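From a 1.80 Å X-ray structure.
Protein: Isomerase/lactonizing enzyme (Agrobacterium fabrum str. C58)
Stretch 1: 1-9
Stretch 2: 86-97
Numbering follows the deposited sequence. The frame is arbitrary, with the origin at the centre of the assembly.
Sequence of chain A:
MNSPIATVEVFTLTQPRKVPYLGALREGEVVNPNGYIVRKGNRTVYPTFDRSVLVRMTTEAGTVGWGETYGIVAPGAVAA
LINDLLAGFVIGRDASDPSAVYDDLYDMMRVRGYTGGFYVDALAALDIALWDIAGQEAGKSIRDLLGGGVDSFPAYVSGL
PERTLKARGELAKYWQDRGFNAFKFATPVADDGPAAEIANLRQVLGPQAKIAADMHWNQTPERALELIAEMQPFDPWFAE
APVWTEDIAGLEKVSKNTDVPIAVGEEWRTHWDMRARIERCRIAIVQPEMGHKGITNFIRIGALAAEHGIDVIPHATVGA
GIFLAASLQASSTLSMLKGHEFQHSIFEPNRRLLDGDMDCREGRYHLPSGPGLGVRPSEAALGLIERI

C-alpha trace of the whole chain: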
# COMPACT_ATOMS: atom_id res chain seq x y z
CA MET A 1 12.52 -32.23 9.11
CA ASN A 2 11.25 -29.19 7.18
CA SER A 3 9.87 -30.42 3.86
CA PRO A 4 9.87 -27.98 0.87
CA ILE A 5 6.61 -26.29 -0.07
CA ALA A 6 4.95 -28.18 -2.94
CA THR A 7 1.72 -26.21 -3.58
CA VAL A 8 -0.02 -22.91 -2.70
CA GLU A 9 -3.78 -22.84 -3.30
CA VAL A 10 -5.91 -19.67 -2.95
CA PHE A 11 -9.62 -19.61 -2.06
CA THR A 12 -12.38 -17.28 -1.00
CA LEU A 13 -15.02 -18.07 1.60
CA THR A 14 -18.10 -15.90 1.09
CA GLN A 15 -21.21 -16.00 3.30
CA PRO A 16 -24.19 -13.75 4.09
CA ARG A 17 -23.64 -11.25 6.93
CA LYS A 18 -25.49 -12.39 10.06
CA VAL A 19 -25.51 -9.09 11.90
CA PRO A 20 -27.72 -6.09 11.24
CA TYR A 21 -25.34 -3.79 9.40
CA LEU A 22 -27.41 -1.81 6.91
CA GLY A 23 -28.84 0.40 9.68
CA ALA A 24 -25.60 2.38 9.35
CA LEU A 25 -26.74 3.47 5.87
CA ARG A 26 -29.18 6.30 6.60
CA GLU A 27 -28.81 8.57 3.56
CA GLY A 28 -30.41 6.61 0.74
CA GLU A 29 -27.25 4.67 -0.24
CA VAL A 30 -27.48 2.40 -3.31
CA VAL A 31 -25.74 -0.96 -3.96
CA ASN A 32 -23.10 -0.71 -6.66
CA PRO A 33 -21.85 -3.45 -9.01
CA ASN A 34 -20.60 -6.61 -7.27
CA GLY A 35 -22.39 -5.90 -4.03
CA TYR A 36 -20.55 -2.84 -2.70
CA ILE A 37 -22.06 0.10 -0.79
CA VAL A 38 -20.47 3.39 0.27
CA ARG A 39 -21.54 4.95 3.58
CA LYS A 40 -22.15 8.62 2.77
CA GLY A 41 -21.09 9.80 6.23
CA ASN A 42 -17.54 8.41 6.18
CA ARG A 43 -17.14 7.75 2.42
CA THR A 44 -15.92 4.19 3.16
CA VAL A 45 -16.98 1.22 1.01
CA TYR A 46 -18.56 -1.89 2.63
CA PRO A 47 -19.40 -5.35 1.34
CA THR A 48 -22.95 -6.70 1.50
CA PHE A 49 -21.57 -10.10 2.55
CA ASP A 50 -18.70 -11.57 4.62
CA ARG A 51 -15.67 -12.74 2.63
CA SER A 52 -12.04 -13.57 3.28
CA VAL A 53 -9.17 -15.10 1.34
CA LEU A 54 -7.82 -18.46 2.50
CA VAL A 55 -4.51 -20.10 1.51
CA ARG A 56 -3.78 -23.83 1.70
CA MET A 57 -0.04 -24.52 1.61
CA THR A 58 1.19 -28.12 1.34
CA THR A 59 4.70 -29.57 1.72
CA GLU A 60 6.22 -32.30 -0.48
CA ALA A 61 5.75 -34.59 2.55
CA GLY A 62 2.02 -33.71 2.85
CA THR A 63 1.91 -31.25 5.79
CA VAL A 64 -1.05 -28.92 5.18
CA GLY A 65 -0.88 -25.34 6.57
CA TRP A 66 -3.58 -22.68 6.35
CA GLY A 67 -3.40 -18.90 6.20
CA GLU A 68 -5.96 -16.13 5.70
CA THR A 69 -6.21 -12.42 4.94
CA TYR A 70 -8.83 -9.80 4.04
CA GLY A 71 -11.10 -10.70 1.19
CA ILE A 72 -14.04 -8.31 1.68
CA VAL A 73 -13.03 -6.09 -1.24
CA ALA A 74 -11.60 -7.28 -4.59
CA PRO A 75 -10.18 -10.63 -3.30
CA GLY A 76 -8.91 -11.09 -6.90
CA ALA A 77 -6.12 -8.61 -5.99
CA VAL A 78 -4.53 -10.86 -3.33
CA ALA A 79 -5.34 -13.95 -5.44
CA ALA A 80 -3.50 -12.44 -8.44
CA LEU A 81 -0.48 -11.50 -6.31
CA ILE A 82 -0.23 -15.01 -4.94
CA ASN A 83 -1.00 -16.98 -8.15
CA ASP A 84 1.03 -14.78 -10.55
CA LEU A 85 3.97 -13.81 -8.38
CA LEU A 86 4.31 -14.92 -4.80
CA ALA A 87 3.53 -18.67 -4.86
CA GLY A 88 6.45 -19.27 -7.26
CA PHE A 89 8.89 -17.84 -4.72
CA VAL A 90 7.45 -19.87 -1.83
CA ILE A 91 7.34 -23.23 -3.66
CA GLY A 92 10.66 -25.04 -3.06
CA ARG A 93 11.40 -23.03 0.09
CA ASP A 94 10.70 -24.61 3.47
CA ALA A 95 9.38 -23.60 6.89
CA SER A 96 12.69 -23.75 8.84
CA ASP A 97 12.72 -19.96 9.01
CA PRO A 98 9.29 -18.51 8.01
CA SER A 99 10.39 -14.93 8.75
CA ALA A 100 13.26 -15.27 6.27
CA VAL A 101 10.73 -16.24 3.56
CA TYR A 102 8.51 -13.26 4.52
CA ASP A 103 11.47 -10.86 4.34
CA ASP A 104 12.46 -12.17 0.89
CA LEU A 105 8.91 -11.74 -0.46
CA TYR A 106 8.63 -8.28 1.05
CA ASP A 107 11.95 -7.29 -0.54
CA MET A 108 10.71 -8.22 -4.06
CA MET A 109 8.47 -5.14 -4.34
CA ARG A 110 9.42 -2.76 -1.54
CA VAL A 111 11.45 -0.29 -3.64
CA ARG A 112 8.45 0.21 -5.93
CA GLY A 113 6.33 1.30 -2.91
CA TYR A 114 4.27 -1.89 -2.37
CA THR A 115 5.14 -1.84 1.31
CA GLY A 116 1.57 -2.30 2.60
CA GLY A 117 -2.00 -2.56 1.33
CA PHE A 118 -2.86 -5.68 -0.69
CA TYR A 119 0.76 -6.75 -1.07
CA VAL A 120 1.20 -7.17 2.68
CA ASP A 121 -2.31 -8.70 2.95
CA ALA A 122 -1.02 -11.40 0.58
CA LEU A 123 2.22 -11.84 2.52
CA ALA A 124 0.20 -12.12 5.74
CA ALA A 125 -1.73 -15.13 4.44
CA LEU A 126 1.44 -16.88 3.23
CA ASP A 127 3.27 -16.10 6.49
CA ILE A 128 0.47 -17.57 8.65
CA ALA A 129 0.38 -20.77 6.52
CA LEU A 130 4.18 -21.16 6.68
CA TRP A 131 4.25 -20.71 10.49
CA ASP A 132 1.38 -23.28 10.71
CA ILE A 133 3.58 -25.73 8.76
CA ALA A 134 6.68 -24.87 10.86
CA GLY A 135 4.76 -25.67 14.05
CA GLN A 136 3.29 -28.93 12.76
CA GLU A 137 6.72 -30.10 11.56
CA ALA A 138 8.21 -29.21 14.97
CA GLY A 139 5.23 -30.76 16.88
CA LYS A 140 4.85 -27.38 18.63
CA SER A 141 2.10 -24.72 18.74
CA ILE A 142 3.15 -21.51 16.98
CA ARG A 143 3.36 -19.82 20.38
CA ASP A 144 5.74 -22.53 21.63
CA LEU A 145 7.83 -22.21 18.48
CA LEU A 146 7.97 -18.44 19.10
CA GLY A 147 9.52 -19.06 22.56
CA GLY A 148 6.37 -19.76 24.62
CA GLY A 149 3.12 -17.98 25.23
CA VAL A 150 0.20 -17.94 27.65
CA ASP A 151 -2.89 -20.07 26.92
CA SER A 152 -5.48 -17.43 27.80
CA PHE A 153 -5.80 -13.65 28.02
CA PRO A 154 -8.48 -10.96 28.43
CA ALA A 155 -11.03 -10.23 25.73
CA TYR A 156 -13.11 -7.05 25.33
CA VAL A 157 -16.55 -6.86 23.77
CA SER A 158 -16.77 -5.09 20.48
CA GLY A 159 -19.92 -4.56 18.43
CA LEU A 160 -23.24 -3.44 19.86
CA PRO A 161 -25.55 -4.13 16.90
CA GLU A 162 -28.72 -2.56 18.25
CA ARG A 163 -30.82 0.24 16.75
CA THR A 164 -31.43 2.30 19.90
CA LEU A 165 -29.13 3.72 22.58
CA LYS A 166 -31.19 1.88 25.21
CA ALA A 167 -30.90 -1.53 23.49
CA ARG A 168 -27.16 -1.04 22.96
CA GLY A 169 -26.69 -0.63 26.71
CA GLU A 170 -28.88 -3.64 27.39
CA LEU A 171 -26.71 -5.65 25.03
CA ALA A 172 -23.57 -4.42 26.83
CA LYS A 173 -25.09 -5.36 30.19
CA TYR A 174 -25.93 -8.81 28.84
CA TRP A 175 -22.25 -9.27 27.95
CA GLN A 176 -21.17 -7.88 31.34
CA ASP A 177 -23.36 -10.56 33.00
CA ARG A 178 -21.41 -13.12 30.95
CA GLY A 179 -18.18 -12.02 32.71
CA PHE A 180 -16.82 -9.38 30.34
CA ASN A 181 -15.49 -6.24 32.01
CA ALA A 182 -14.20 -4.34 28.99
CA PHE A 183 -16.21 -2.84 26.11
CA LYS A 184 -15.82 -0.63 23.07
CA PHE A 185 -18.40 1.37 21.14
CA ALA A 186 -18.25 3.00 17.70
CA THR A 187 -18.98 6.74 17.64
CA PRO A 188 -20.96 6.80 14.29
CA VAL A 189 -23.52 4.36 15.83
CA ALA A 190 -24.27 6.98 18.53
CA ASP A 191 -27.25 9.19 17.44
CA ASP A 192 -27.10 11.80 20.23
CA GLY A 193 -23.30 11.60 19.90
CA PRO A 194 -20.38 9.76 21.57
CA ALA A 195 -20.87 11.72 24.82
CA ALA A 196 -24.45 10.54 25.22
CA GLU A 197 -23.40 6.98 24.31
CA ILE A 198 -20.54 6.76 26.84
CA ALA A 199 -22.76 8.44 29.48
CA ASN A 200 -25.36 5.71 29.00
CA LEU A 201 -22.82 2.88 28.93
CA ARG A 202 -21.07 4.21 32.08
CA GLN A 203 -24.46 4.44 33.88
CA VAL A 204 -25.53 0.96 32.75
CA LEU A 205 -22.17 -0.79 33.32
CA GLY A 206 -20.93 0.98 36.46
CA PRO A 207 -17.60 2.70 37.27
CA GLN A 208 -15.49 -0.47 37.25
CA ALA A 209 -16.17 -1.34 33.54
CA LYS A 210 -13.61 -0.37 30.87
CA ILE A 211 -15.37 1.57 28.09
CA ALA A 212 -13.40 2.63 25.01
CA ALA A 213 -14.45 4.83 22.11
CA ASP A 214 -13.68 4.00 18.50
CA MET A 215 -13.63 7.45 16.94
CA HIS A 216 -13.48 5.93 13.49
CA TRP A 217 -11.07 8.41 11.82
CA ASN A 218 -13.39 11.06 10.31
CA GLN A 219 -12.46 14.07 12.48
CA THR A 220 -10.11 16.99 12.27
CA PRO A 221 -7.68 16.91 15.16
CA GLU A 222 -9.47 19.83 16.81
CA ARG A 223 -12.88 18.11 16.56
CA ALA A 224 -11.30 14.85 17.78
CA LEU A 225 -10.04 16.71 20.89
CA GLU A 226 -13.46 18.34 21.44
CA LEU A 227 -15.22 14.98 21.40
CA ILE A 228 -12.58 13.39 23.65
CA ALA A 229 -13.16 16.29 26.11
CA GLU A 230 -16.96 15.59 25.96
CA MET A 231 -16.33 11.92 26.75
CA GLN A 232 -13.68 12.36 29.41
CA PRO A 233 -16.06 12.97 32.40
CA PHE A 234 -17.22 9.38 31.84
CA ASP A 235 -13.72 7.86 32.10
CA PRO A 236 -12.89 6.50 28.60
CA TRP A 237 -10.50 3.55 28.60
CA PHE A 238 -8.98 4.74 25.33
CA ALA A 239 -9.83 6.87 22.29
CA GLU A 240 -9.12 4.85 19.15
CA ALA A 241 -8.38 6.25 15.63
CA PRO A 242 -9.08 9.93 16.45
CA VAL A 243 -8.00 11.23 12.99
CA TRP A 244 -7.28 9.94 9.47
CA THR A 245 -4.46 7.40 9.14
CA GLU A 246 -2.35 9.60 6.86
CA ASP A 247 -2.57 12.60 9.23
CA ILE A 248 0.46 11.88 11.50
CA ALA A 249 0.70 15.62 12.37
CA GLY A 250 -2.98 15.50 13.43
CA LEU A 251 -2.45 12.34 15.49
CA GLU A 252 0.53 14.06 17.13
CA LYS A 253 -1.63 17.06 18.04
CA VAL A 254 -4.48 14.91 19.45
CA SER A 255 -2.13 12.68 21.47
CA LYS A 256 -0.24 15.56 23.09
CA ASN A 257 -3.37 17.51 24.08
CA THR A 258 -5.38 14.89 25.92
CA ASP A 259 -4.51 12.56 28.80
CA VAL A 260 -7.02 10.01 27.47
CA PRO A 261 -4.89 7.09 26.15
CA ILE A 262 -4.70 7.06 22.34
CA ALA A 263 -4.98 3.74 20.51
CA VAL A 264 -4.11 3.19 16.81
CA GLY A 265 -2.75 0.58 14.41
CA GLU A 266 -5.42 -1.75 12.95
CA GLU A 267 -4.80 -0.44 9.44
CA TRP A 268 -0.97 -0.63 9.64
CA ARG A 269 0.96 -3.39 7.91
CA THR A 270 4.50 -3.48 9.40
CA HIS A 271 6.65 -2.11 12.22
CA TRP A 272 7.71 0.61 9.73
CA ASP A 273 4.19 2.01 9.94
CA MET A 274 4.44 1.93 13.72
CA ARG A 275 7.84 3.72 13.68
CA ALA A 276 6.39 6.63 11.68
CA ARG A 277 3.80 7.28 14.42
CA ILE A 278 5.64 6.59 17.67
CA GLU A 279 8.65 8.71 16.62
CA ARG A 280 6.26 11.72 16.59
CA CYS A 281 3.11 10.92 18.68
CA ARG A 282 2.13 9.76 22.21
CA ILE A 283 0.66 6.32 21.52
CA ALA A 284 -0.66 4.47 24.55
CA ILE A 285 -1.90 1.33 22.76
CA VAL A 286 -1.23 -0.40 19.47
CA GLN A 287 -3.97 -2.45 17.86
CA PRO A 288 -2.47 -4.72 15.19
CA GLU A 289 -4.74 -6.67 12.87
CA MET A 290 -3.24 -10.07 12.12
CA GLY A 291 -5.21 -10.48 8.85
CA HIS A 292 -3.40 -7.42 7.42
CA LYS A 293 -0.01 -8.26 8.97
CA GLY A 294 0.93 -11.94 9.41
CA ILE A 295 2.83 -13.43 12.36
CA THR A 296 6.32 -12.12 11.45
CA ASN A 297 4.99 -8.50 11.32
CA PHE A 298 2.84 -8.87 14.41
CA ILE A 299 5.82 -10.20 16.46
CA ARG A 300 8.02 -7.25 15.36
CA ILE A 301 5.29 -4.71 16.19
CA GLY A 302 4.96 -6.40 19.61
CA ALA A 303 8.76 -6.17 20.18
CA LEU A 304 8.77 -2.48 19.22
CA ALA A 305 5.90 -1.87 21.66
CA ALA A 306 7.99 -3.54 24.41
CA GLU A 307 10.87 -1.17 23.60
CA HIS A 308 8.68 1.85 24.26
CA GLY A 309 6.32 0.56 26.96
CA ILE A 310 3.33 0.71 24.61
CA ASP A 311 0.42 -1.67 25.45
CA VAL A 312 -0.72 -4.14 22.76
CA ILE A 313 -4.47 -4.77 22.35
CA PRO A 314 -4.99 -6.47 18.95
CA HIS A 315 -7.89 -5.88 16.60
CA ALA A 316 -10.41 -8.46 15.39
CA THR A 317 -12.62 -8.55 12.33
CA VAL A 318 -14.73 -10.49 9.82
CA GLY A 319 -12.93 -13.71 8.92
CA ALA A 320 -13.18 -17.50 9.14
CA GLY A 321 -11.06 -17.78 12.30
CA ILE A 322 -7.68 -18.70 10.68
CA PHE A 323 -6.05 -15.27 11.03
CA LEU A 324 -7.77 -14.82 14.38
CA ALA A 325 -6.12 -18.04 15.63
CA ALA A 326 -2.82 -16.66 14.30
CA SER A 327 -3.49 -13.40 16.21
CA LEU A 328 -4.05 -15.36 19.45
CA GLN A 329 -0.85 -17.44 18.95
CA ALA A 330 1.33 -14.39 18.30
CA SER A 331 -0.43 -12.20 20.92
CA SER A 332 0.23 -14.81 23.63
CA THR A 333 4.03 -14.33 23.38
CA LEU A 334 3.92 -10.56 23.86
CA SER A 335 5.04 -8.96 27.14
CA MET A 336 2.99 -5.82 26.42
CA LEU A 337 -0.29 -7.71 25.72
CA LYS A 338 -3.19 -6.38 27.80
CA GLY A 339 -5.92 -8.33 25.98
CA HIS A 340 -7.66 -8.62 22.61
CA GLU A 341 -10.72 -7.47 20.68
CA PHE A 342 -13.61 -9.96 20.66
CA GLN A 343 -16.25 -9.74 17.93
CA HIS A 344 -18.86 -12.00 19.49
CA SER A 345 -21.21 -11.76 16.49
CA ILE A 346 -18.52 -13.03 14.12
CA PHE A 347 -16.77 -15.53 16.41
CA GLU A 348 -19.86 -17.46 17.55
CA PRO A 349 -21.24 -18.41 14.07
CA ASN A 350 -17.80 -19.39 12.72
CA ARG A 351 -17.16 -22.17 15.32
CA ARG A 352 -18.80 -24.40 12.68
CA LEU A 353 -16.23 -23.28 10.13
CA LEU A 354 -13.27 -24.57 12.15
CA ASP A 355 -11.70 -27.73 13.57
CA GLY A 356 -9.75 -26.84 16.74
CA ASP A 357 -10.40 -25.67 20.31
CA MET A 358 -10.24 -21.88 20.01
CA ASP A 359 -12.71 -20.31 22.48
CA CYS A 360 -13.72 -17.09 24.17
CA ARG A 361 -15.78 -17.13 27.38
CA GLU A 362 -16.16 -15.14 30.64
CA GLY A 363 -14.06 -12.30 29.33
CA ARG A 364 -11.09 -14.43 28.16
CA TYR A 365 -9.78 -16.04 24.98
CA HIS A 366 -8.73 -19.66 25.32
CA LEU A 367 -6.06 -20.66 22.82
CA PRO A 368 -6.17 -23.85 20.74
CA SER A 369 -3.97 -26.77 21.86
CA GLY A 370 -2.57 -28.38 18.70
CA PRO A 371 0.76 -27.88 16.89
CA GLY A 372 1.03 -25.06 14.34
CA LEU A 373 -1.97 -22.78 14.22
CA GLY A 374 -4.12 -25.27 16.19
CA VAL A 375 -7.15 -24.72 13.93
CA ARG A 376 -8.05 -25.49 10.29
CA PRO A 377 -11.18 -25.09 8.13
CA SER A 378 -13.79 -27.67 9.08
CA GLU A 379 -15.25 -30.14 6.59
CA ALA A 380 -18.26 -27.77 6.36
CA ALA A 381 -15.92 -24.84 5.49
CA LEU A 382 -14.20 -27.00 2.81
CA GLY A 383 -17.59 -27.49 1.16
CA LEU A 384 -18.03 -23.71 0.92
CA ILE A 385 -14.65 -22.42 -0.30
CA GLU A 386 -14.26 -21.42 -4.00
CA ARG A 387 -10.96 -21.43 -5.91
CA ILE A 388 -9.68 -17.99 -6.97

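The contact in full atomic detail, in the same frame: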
# COMPACT_ATOMS: atom_id res chain seq x y z
N MET A 1 13.18 -32.95 7.96
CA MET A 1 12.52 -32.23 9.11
C MET A 1 11.55 -31.16 8.58
O MET A 1 10.33 -31.26 8.78
CB MET A 1 13.58 -31.62 10.04
CG MET A 1 13.06 -30.66 11.12
SD MET A 1 11.69 -31.28 12.13
CE MET A 1 12.56 -32.33 13.31
N ASN A 2 12.09 -30.15 7.90
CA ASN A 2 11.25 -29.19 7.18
C ASN A 2 11.23 -29.55 5.71
O ASN A 2 12.26 -29.49 5.03
CB ASN A 2 11.74 -27.76 7.41
CG ASN A 2 11.69 -27.36 8.87
OD1 ASN A 2 12.73 -27.15 9.50
ND2 ASN A 2 10.48 -27.23 9.41
N SER A 3 10.07 -29.98 5.24
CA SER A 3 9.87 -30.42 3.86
C SER A 3 9.56 -29.20 2.97
O SER A 3 8.81 -28.32 3.39
CB SER A 3 8.73 -31.41 3.81
OG SER A 3 8.37 -31.80 2.49
N PRO A 4 10.15 -29.13 1.75
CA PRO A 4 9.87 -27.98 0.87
C PRO A 4 8.39 -27.81 0.56
O PRO A 4 7.66 -28.80 0.48
CB PRO A 4 10.63 -28.32 -0.42
CG PRO A 4 11.74 -29.27 0.07
CD PRO A 4 11.10 -30.09 1.14
N ILE A 5 7.97 -26.57 0.40
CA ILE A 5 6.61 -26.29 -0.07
C ILE A 5 6.40 -26.83 -1.49
O ILE A 5 7.22 -26.59 -2.38
CB ILE A 5 6.28 -24.77 -0.02
CG1 ILE A 5 6.52 -24.21 1.40
CG2 ILE A 5 4.86 -24.54 -0.57
CD1 ILE A 5 5.98 -25.06 2.55
N ALA A 6 5.30 -27.57 -1.67
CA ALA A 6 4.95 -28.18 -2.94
C ALA A 6 3.92 -27.30 -3.67
O ALA A 6 4.08 -27.01 -4.85
CB ALA A 6 4.38 -29.58 -2.73
N THR A 7 2.86 -26.89 -2.96
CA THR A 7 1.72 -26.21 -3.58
C THR A 7 1.18 -25.07 -2.70
O THR A 7 1.31 -25.10 -1.47
CB THR A 7 0.56 -27.19 -3.93
OG1 THR A 7 0.12 -27.89 -2.75
CG2 THR A 7 0.95 -28.20 -5.00
N VAL A 8 0.62 -24.05 -3.37
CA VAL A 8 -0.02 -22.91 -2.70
C VAL A 8 -1.35 -22.73 -3.43
O VAL A 8 -1.38 -22.48 -4.64
CB VAL A 8 0.85 -21.62 -2.78
CG1 VAL A 8 0.15 -20.44 -2.09
CG2 VAL A 8 2.24 -21.83 -2.18
N GLU A 9 -2.45 -22.91 -2.71
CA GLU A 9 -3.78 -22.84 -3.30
C GLU A 9 -4.54 -21.69 -2.66
O GLU A 9 -4.54 -21.56 -1.42
CB GLU A 9 -4.55 -24.14 -3.03
CG GLU A 9 -4.00 -25.40 -3.72
CD GLU A 9 -4.64 -26.65 -3.15
OE1 GLU A 9 -4.08 -27.20 -2.18
OE2 GLU A 9 -5.71 -27.02 -3.65
N LEU A 86 3.70 -14.62 -6.10
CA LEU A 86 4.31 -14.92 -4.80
C LEU A 86 4.47 -16.43 -4.58
O LEU A 86 5.46 -16.86 -3.99
CB LEU A 86 3.50 -14.30 -3.66
CG LEU A 86 3.47 -12.79 -3.63
CD1 LEU A 86 2.29 -12.34 -2.74
CD2 LEU A 86 4.81 -12.24 -3.09
N ALA A 87 3.50 -17.21 -5.05
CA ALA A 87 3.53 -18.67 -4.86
C ALA A 87 4.81 -19.28 -5.43
O ALA A 87 5.40 -20.15 -4.83
CB ALA A 87 2.34 -19.33 -5.49
N GLY A 88 5.23 -18.78 -6.59
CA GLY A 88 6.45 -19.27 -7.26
C GLY A 88 7.71 -19.12 -6.44
O GLY A 88 8.64 -19.91 -6.59
N PHE A 89 7.75 -18.10 -5.59
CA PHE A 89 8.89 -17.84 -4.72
C PHE A 89 8.77 -18.45 -3.31
O PHE A 89 9.69 -18.36 -2.50
CB PHE A 89 9.17 -16.34 -4.65
CG PHE A 89 9.64 -15.78 -5.96
CD1 PHE A 89 10.97 -15.99 -6.36
CD2 PHE A 89 8.78 -15.12 -6.81
CE1 PHE A 89 11.42 -15.50 -7.58
CE2 PHE A 89 9.21 -14.64 -8.04
CZ PHE A 89 10.55 -14.83 -8.43
N VAL A 90 7.64 -19.06 -3.05
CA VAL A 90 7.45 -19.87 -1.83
C VAL A 90 7.69 -21.35 -2.12
O VAL A 90 8.34 -22.03 -1.32
CB VAL A 90 6.05 -19.63 -1.20
CG1 VAL A 90 5.82 -20.59 0.01
CG2 VAL A 90 5.97 -18.19 -0.75
N ILE A 91 7.17 -21.84 -3.24
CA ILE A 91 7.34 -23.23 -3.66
C ILE A 91 8.84 -23.58 -3.77
O ILE A 91 9.63 -22.83 -4.38
CB ILE A 91 6.57 -23.50 -4.98
CG1 ILE A 91 5.05 -23.57 -4.73
CG2 ILE A 91 7.05 -24.80 -5.65
CD1 ILE A 91 4.20 -23.27 -5.97
N GLY A 92 9.24 -24.68 -3.14
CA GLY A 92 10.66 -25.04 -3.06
C GLY A 92 11.38 -24.52 -1.84
O GLY A 92 12.41 -25.08 -1.44
N ARG A 93 10.85 -23.48 -1.19
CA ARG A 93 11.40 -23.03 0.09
C ARG A 93 10.81 -23.96 1.16
O ARG A 93 9.90 -24.73 0.87
CB ARG A 93 11.00 -21.58 0.42
CG ARG A 93 11.48 -20.51 -0.59
CD ARG A 93 12.97 -20.27 -0.47
NE ARG A 93 13.43 -19.67 0.79
CZ ARG A 93 13.59 -18.37 1.01
NH1 ARG A 93 13.25 -17.49 0.09
NH2 ARG A 93 14.07 -17.93 2.18
N ASP A 94 11.31 -23.86 2.38
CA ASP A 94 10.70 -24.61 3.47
C ASP A 94 10.36 -23.71 4.66
O ASP A 94 10.54 -22.48 4.60
CB ASP A 94 11.59 -25.78 3.88
CG ASP A 94 12.91 -25.34 4.50
OD1 ASP A 94 12.96 -24.35 5.26
OD2 ASP A 94 13.91 -26.02 4.23
N ALA A 95 9.88 -24.33 5.74
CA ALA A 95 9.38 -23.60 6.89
C ALA A 95 10.37 -23.57 8.06
O ALA A 95 9.98 -23.26 9.19
CB ALA A 95 8.00 -24.17 7.32
N SER A 96 11.65 -23.85 7.80
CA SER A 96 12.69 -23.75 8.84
C SER A 96 12.88 -22.35 9.41
O SER A 96 13.29 -22.18 10.57
CB SER A 96 14.03 -24.33 8.36
OG SER A 96 14.59 -23.55 7.31
N ASP A 97 12.60 -21.34 8.59
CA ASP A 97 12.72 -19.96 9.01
C ASP A 97 11.62 -19.16 8.27
O ASP A 97 11.91 -18.51 7.28
CB ASP A 97 14.12 -19.46 8.62
CG ASP A 97 14.48 -18.11 9.22
OD1 ASP A 97 13.60 -17.36 9.71
OD2 ASP A 97 15.69 -17.78 9.16
O HOH W 1 13.94 -28.74 3.26
O HOH W 2 8.73 -26.92 5.54

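Strand 5–9 runs nearly antiparallel to helix 86–90 (161°), the residues before it continue along the loop to S96, and the contact passes from polar and water-mediated to apolar along its length. M1 makes no contact. N2 directs its CA-to-CB bond toward the loop, where its OD1 lies 3.3 Å from CB of S96. N2 O stands 3.9 Å from D94 OD2; both are acceptors, so they cannot bond directly, and a water bridges them by donating to both, at 2.6 Å from N2 O and 2.9 Å from D94 OD2. The other carboxylate oxygen, D94 OD1, is engaged within its own loop, accepting from S96 N (2.9 Å) and S96 OG (2.7 Å). The CA-to-CB bond of S3 points away, yet S3 O accepts from a second water (2.6 Å), which in turn accepts from A95 N (2.8 Å).

At P4 the backbones close in: its CA makes a CH···O contact with R93 O at 3.3 Å. The same carbonyl receives the I5 amide in a short, nearly linear hydrogen bond (I5 N to R93 O, 2.7 Å). I5 O then accepts from G92 N at 2.9 Å, so I5 uses both backbone polar groups to grip the type II turn V90–R93. That turn places G92 at phi 92°, psi −21°, where a CB would jam against the preceding carbonyl O. The CA-to-CB bond of I5 points toward the second stretch, and its CG1 packs 3.9 Å from V90 CG1.

Beyond I5, the CA-to-CB bonds of A6 and T7 point away, although A6 O still approaches I91 CG1 at 3.6 Å. The CA-to-CB bond of V8 points toward the second stretch, and V8 completes the apolar patch: its CB meets A87 CB at 3.8 Å, while its CG2 lies 4.2 Å from I91 CG1. The CA-to-CB bond of E9 points away, and E9 makes no contact.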